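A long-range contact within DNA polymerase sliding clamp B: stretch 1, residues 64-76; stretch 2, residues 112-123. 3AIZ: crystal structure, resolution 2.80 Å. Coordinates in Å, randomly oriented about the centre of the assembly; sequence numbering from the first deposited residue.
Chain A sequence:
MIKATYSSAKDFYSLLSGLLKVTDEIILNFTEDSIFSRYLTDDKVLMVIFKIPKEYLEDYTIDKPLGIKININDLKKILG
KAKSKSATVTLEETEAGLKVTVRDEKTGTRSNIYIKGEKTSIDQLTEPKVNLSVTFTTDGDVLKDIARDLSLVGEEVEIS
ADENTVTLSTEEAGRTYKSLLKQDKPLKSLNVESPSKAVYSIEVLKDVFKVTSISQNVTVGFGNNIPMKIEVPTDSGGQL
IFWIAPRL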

ATOM      1  N   LYS A  64      24.970  42.810 -13.484  1.00 61.41           N
ATOM      2  CA  LYS A  64      24.300  43.294 -14.684  1.00 63.97           C
ATOM      3  C   LYS A  64      23.316  42.260 -15.222  1.00 59.34           C
ATOM      4  O   LYS A  64      23.531  41.057 -15.075  1.00 55.76           O
ATOM      5  CB  LYS A  64      25.325  43.678 -15.756  1.00 66.84           C
ATOM      6  CG  LYS A  64      26.393  42.625 -16.005  1.00 72.02           C
ATOM      7  CD  LYS A  64      27.527  43.182 -16.853  1.00 77.66           C
ATOM      8  CE  LYS A  64      28.684  42.200 -16.944  1.00 82.00           C
ATOM      9  NZ  LYS A  64      29.849  42.775 -17.675  1.00 76.52           N
ATOM     10  N   PRO A  65      22.227  42.736 -15.845  1.00 61.19           N
ATOM     11  CA  PRO A  65      21.164  41.900 -16.411  1.00 56.92           C
ATOM     12  C   PRO A  65      21.709  40.684 -17.155  1.00 56.48           C
ATOM     13  O   PRO A  65      22.752  40.772 -17.802  1.00 60.71           O
ATOM     14  CB  PRO A  65      20.471  42.850 -17.386  1.00 57.62           C
ATOM     15  CG  PRO A  65      20.634  44.186 -16.759  1.00 60.74           C
ATOM     16  CD  PRO A  65      21.980  44.170 -16.079  1.00 62.87           C
ATOM     17  N   LEU A  66      21.000  39.563 -17.059  1.00 53.09           N
ATOM     18  CA  LEU A  66      21.444  38.321 -17.679  1.00 55.76           C
ATOM     19  C   LEU A  66      20.347  37.259 -17.630  1.00 55.65           C
ATOM     20  O   LEU A  66      19.530  37.241 -16.708  1.00 53.22           O
ATOM     21  CB  LEU A  66      22.717  37.818 -16.991  1.00 53.56           C
ATOM     22  CG  LEU A  66      23.330  36.496 -17.456  1.00 57.06           C
ATOM     23  CD1 LEU A  66      24.842  36.518 -17.284  1.00 63.94           C
ATOM     24  CD2 LEU A  66      22.717  35.322 -16.708  1.00 53.47           C
ATOM     25  N   GLY A  67      20.329  36.380 -18.628  1.00 52.56           N
ATOM     26  CA  GLY A  67      19.343  35.316 -18.689  1.00 50.73           C
ATOM     27  C   GLY A  67      19.972  33.944 -18.838  1.00 51.29           C
ATOM     28  O   GLY A  67      20.888  33.757 -19.637  1.00 54.99           O
ATOM     29  N   ILE A  68      19.478  32.978 -18.069  1.00 47.82           N
ATOM     30  CA  ILE A  68      20.013  31.622 -18.113  1.00 48.84           C
ATOM     31  C   ILE A  68      18.966  30.624 -18.596  1.00 48.69           C
ATOM     32  O   ILE A  68      17.956  30.400 -17.931  1.00 48.51           O
ATOM     33  CB  ILE A  68      20.521  31.169 -16.731  1.00 46.66           C
ATOM     34  CG1 ILE A  68      21.299  32.294 -16.049  1.00 49.93           C
ATOM     35  CG2 ILE A  68      21.379  29.920 -16.865  1.00 46.50           C
ATOM     36  CD1 ILE A  68      21.860  31.914 -14.695  1.00 47.43           C
ATOM     37  N   LYS A  69      19.217  30.023 -19.754  1.00 49.26           N
ATOM     38  CA  LYS A  69      18.312  29.025 -20.312  1.00 49.24           C
ATOM     39  C   LYS A  69      18.549  27.668 -19.657  1.00 50.45           C
ATOM     40  O   LYS A  69      19.574  27.029 -19.888  1.00 52.04           O
ATOM     41  CB  LYS A  69      18.496  28.927 -21.826  1.00 51.00           C
ATOM     42  CG  LYS A  69      17.518  27.995 -22.519  1.00 51.48           C
ATOM     43  CD  LYS A  69      17.623  28.122 -24.030  1.00 56.99           C
ATOM     44  CE  LYS A  69      16.631  27.210 -24.735  1.00 66.78           C
ATOM     45  NZ  LYS A  69      16.925  25.774 -24.481  1.00 70.94           N
ATOM     46  N   ILE A  70      17.595  27.232 -18.839  1.00 51.49           N
ATOM     47  CA  ILE A  70      17.749  26.002 -18.070  1.00 52.47           C
ATOM     48  C   ILE A  70      16.628  24.998 -18.332  1.00 51.78           C
ATOM     49  O   ILE A  70      15.579  25.349 -18.871  1.00 51.47           O
ATOM     50  CB  ILE A  70      17.788  26.296 -16.561  1.00 50.31           C
ATOM     51  CG1 ILE A  70      16.407  26.736 -16.072  1.00 47.02           C
ATOM     52  CG2 ILE A  70      18.835  27.353 -16.252  1.00 46.08           C
ATOM     53  CD1 ILE A  70      16.340  26.991 -14.586  1.00 48.50           C
ATOM     54  N   ASN A  71      16.866  23.749 -17.942  1.00 50.42           N
ATOM     55  CA  ASN A  71      15.860  22.699 -18.042  1.00 49.80           C
ATOM     56  C   ASN A  71      14.904  22.765 -16.857  1.00 51.53           C
ATOM     57  O   ASN A  71      15.277  22.446 -15.728  1.00 53.98           O
ATOM     58  CB  ASN A  71      16.533  21.325 -18.110  1.00 54.03           C
ATOM     59  CG  ASN A  71      15.546  20.198 -18.373  1.00 60.73           C
ATOM     60  OD1 ASN A  71      14.378  20.274 -17.990  1.00 61.69           O
ATOM     61  ND2 ASN A  71      16.017  19.143 -19.028  1.00 59.38           N
ATOM     62  N   ILE A  72      13.670  23.180 -17.120  1.00 50.56           N
ATOM     63  CA  ILE A  72      12.688  23.400 -16.064  1.00 50.68           C
ATOM     64  C   ILE A  72      12.414  22.146 -15.235  1.00 52.87           C
ATOM     65  O   ILE A  72      12.099  22.235 -14.048  1.00 50.57           O
ATOM     66  CB  ILE A  72      11.360  23.936 -16.633  1.00 52.30           C
ATOM     67  CG1 ILE A  72      10.401  24.297 -15.498  1.00 50.57           C
ATOM     68  CG2 ILE A  72      10.731  22.919 -17.573  1.00 54.34           C
ATOM     69  CD1 ILE A  72       9.082  24.854 -15.971  1.00 51.98           C
ATOM     70  N   ASN A  73      12.537  20.981 -15.861  1.00 54.17           N
ATOM     71  CA  ASN A  73      12.285  19.719 -15.176  1.00 53.22           C
ATOM     72  C   ASN A  73      13.201  19.512 -13.974  1.00 56.39           C
ATOM     73  O   ASN A  73      12.746  19.131 -12.895  1.00 56.83           O
ATOM     74  CB  ASN A  73      12.410  18.546 -16.150  1.00 60.31           C
ATOM     75  CG  ASN A  73      11.317  18.546 -17.202  1.00 64.10           C
ATOM     76  OD1 ASN A  73      10.137  18.717 -16.890  1.00 55.93           O
ATOM     77  ND2 ASN A  73      11.704  18.348 -18.458  1.00 65.92           N
ATOM     78  N   ASP A  74      14.492  19.769 -14.168  1.00 55.25           N
ATOM     79  CA  ASP A  74      15.471  19.632 -13.096  1.00 53.17           C
ATOM     80  C   ASP A  74      15.164  20.581 -11.945  1.00 53.83           C
ATOM     81  O   ASP A  74      15.350  20.239 -10.777  1.00 56.11           O
ATOM     82  CB  ASP A  74      16.882  19.902 -13.623  1.00 54.74           C
ATOM     83  CG  ASP A  74      17.310  18.904 -14.678  1.00 60.47           C
ATOM     84  OD1 ASP A  74      16.683  17.827 -14.768  1.00 65.83           O
ATOM     85  OD2 ASP A  74      18.275  19.197 -15.415  1.00 57.50           O
ATOM     86  N   LEU A  75      14.693  21.776 -12.283  1.00 52.47           N
ATOM     87  CA  LEU A  75      14.380  22.791 -11.284  1.00 49.40           C
ATOM     88  C   LEU A  75      13.144  22.411 -10.477  1.00 47.75           C
ATOM     89  O   LEU A  75      12.952  22.885  -9.358  1.00 46.34           O
ATOM     90  CB  LEU A  75      14.185  24.154 -11.954  1.00 48.85           C
ATOM     91  CG  LEU A  75      13.903  25.346 -11.039  1.00 45.19           C
ATOM     92  CD1 LEU A  75      14.926  25.421  -9.917  1.00 42.00           C
ATOM     93  CD2 LEU A  75      13.885  26.638 -11.841  1.00 44.22           C
ATOM     94  N   LYS A  76      12.306  21.553 -11.048  1.00 51.68           N
ATOM     95  CA  LYS A  76      11.124  21.072 -10.344  1.00 51.30           C
ATOM     96  C   LYS A  76      11.490  19.959  -9.367  1.00 51.31           C
ATOM     97  O   LYS A  76      10.966  19.900  -8.255  1.00 51.51           O
ATOM     98  CB  LYS A  76      10.057  20.591 -11.330  1.00 51.92           C
ATOM     99  CG  LYS A  76       9.386  21.708 -12.118  1.00 50.55           C
ATOM    100  CD  LYS A  76       8.252  21.176 -12.986  1.00 54.95           C
ATOM    101  CE  LYS A  76       7.552  22.299 -13.741  1.00 56.29           C
ATOM    102  NZ  LYS A  76       6.441  21.801 -14.602  1.00 51.72           N
ATOM    103  N   ASN A 112      20.735  20.705  -2.958  1.00 33.36           N
ATOM    104  CA  ASN A 112      21.141  21.552  -4.068  1.00 36.94           C
ATOM    105  C   ASN A 112      21.242  20.785  -5.376  1.00 38.06           C
ATOM    106  O   ASN A 112      21.142  19.558  -5.401  1.00 38.45           O
ATOM    107  CB  ASN A 112      22.461  22.270  -3.759  1.00 37.42           C
ATOM    108  CG  ASN A 112      23.629  21.316  -3.600  1.00 39.50           C
ATOM    109  OD1 ASN A 112      23.595  20.183  -4.080  1.00 42.57           O
ATOM    110  ND2 ASN A 112      24.677  21.775  -2.927  1.00 39.38           N
ATOM    111  N   ILE A 113      21.433  21.520  -6.464  1.00 38.88           N
ATOM    112  CA  ILE A 113      21.607  20.916  -7.773  1.00 41.59           C
ATOM    113  C   ILE A 113      22.230  21.923  -8.732  1.00 42.88           C
ATOM    114  O   ILE A 113      21.821  23.083  -8.789  1.00 41.99           O
ATOM    115  CB  ILE A 113      20.269  20.387  -8.338  1.00 43.16           C
ATOM    116  CG1 ILE A 113      20.508  19.583  -9.616  1.00 45.34           C
ATOM    117  CG2 ILE A 113      19.293  21.530  -8.581  1.00 40.37           C
ATOM    118  CD1 ILE A 113      19.251  18.964 -10.187  1.00 51.93           C
ATOM    119  N   TYR A 114      23.241  21.478  -9.467  1.00 44.49           N
ATOM    120  CA  TYR A 114      23.910  22.327 -10.439  1.00 44.75           C
ATOM    121  C   TYR A 114      23.319  22.084 -11.821  1.00 48.86           C
ATOM    122  O   TYR A 114      23.538  21.036 -12.426  1.00 56.89           O
ATOM    123  CB  TYR A 114      25.414  22.048 -10.442  1.00 47.35           C
ATOM    124  CG  TYR A 114      26.091  22.332  -9.118  1.00 49.36           C
ATOM    125  CD1 TYR A 114      25.993  21.436  -8.061  1.00 49.87           C
ATOM    126  CD2 TYR A 114      26.833  23.491  -8.927  1.00 47.59           C
ATOM    127  CE1 TYR A 114      26.610  21.689  -6.849  1.00 46.94           C
ATOM    128  CE2 TYR A 114      27.454  23.753  -7.718  1.00 44.95           C
ATOM    129  CZ  TYR A 114      27.339  22.846  -6.683  1.00 48.73           C
ATOM    130  OH  TYR A 114      27.955  23.099  -5.478  1.00 51.82           O
ATOM    131  N   ILE A 115      22.559  23.056 -12.313  1.00 46.91           N
ATOM    132  CA  ILE A 115      21.893  22.927 -13.602  1.00 47.44           C
ATOM    133  C   ILE A 115      22.722  23.539 -14.725  1.00 48.27           C
ATOM    134  O   ILE A 115      23.046  24.726 -14.691  1.00 48.67           O
ATOM    135  CB  ILE A 115      20.511  23.604 -13.587  1.00 46.35           C
ATOM    136  CG1 ILE A 115      19.634  23.007 -12.486  1.00 47.13           C
ATOM    137  CG2 ILE A 115      19.837  23.471 -14.944  1.00 50.58           C
ATOM    138  CD1 ILE A 115      18.258  23.631 -12.396  1.00 48.40           C
ATOM    139  N   LYS A 116      23.067  22.723 -15.716  1.00 46.99           N
ATOM    140  CA  LYS A 116      23.745  23.225 -16.904  1.00 51.87           C
ATOM    141  C   LYS A 116      22.789  24.119 -17.677  1.00 51.58           C
ATOM    142  O   LYS A 116      21.662  23.723 -17.974  1.00 51.34           O
ATOM    143  CB  LYS A 116      24.221  22.073 -17.791  1.00 58.15           C
ATOM    144  CG  LYS A 116      25.294  21.200 -17.159  1.00 73.20           C
ATOM    145  CD  LYS A 116      25.784  20.131 -18.125  1.00 79.10           C
ATOM    146  CE  LYS A 116      26.888  19.289 -17.504  1.00 81.92           C
ATOM    147  NZ  LYS A 116      27.405  18.261 -18.450  1.00 84.06           N
ATOM    148  N   GLY A 117      23.235  25.330 -17.996  1.00 52.40           N
ATOM    149  CA  GLY A 117      22.385  26.280 -18.688  1.00 52.28           C
ATOM    150  C   GLY A 117      23.137  27.286 -19.534  1.00 51.76           C
ATOM    151  O   GLY A 117      24.107  27.892 -19.085  1.00 53.11           O
ATOM    152  N   GLU A 118      22.679  27.460 -20.769  1.00 55.55           N
ATOM    153  CA  GLU A 118      23.249  28.452 -21.670  1.00 55.94           C
ATOM    154  C   GLU A 118      22.966  29.861 -21.160  1.00 53.22           C
ATOM    155  O   GLU A 118      21.853  30.161 -20.730  1.00 55.67           O
ATOM    156  CB  GLU A 118      22.670  28.283 -23.076  1.00 56.67           C
ATOM    157  CG  GLU A 118      23.099  29.355 -24.064  1.00 62.18           C
ATOM    158  CD  GLU A 118      22.338  29.281 -25.375  1.00 68.40           C
ATOM    159  OE1 GLU A 118      21.442  28.417 -25.497  1.00 67.63           O
ATOM    160  OE2 GLU A 118      22.632  30.086 -26.284  1.00 67.05           O
ATOM    161  N   LYS A 119      23.977  30.721 -21.206  1.00 57.77           N
ATOM    162  CA  LYS A 119      23.802  32.119 -20.826  1.00 57.80           C
ATOM    163  C   LYS A 119      23.524  32.976 -22.056  1.00 57.64           C
ATOM    164  O   LYS A 119      24.241  32.897 -23.053  1.00 60.06           O
ATOM    165  CB  LYS A 119      25.032  32.639 -20.081  1.00 54.41           C
ATOM    166  CG  LYS A 119      25.235  32.014 -18.712  1.00 56.89           C
ATOM    167  CD  LYS A 119      26.434  32.619 -18.003  1.00 62.80           C
ATOM    168  CE  LYS A 119      26.626  32.007 -16.626  1.00 64.77           C
ATOM    169  NZ  LYS A 119      27.841  32.539 -15.949  1.00 65.30           N
ATOM    170  N   THR A 120      22.478  33.790 -21.979  1.00 60.62           N
ATOM    171  CA  THR A 120      22.078  34.630 -23.102  1.00 63.37           C
ATOM    172  C   THR A 120      21.747  36.048 -22.656  1.00 59.75           C
ATOM    173  O   THR A 120      21.984  36.425 -21.507  1.00 56.41           O
ATOM    174  CB  THR A 120      20.848  34.051 -23.828  1.00 62.37           C
ATOM    175  OG1 THR A 120      19.766  33.909 -22.898  1.00 55.21           O
ATOM    176  CG2 THR A 120      21.172  32.694 -24.434  1.00 63.61           C
ATOM    177  N   SER A 121      21.205  36.832 -23.580  1.00 63.36           N
ATOM    178  CA  SER A 121      20.745  38.177 -23.271  1.00 69.52           C
ATOM    179  C   SER A 121      19.288  38.122 -22.829  1.00 65.74           C
ATOM    180  O   SER A 121      18.507  37.316 -23.336  1.00 64.95           O
ATOM    181  CB  SER A 121      20.904  39.092 -24.486  1.00 70.48           C
ATOM    182  OG  SER A 121      20.248  38.550 -25.618  1.00 79.76           O
ATOM    183  N   ILE A 122      18.927  38.980 -21.880  1.00 58.98           N
ATOM    184  CA  ILE A 122      17.586  38.968 -21.308  1.00 59.84           C
ATOM    185  C   ILE A 122      16.487  39.072 -22.360  1.00 65.00           C
ATOM    186  O   ILE A 122      16.515  39.953 -23.221  1.00 65.72           O
ATOM    187  CB  ILE A 122      17.399  40.095 -20.277  1.00 58.33           C
ATOM    188  CG1 ILE A 122      18.297  39.855 -19.065  1.00 56.34           C
ATOM    189  CG2 ILE A 122      15.943  40.188 -19.845  1.00 58.85           C
ATOM    190  CD1 ILE A 122      17.981  40.747 -17.894  1.00 52.36           C
ATOM    191  N   ASP A 123      15.522  38.161 -22.284  1.00 65.20           N
ATOM    192  CA  ASP A 123      14.347  38.210 -23.142  1.00 67.00           C
ATOM    193  C   ASP A 123      13.353  39.217 -22.580  1.00 68.14           C
ATOM    194  O   ASP A 123      12.666  38.940 -21.595  1.00 68.75           O
ATOM    195  CB  ASP A 123      13.698  36.828 -23.236  1.00 66.08           C
ATOM    196  CG  ASP A 123      12.436  36.832 -24.078  1.00 71.05           C
ATOM    197  OD1 ASP A 123      12.355  37.644 -25.025  1.00 70.19           O
ATOM    198  OD2 ASP A 123      11.528  36.022 -23.794  1.00 68.35           O
TER

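The contact is a short antiparallel β-pairing between strand 66-71 and strand 118-120, extended at both ends by isoleucine side chains, and it buries 720 Å² in all. The axes of these two strands approach to 4.7 Å, with 149° between their N-to-C directions. The register follows from three bridges: G67 with T120, I68 with K119 and K69 with E118. Two strong backbone hydrogen bonds fix it: T120 N donates to G67 O at 2.8 Å and 174°, and K69 N donates to E118 O at 2.8 Å and 156°. The return bond from G67 N to T120 O is weak at 3.3 Å, as is that from T120 OG1 to G67 O at 3.5 Å. Between the strong bonds lies the non-hydrogen-bonded pair, where the CA atoms of I68 and K119 stand 4.7 Å apart and each faces a carbonyl: I68 CA lies 3.5 Å from E118 O, and K119 CA 3.5 Å from G67 O.

Side chains alternate across the sheet. I68 and K119 share one face; K69, E118 and T120 take the other, where K69 CD comes within 4.1 Å of E118 OE1. G117 suits close packing: its CA is 3.1 Å from K69 O, and an ideal CB would clash with that oxygen at 3.0 Å.

Beyond the pairing, I115 points toward stretch 1 and has 96 Å² covered, the largest share of any residue here. Its CG2 meets I70 CB at 3.8 Å, while its CD1 reaches L75 CB at 4.1 Å, so one branched side chain touches both strand and helix. N71 caps that helix, its OD1 accepting from N73 N at 2.9 Å. At the other end, the extended I122 side chain brings CD1 to 3.3 Å from P65 CB, a tight apolar contact.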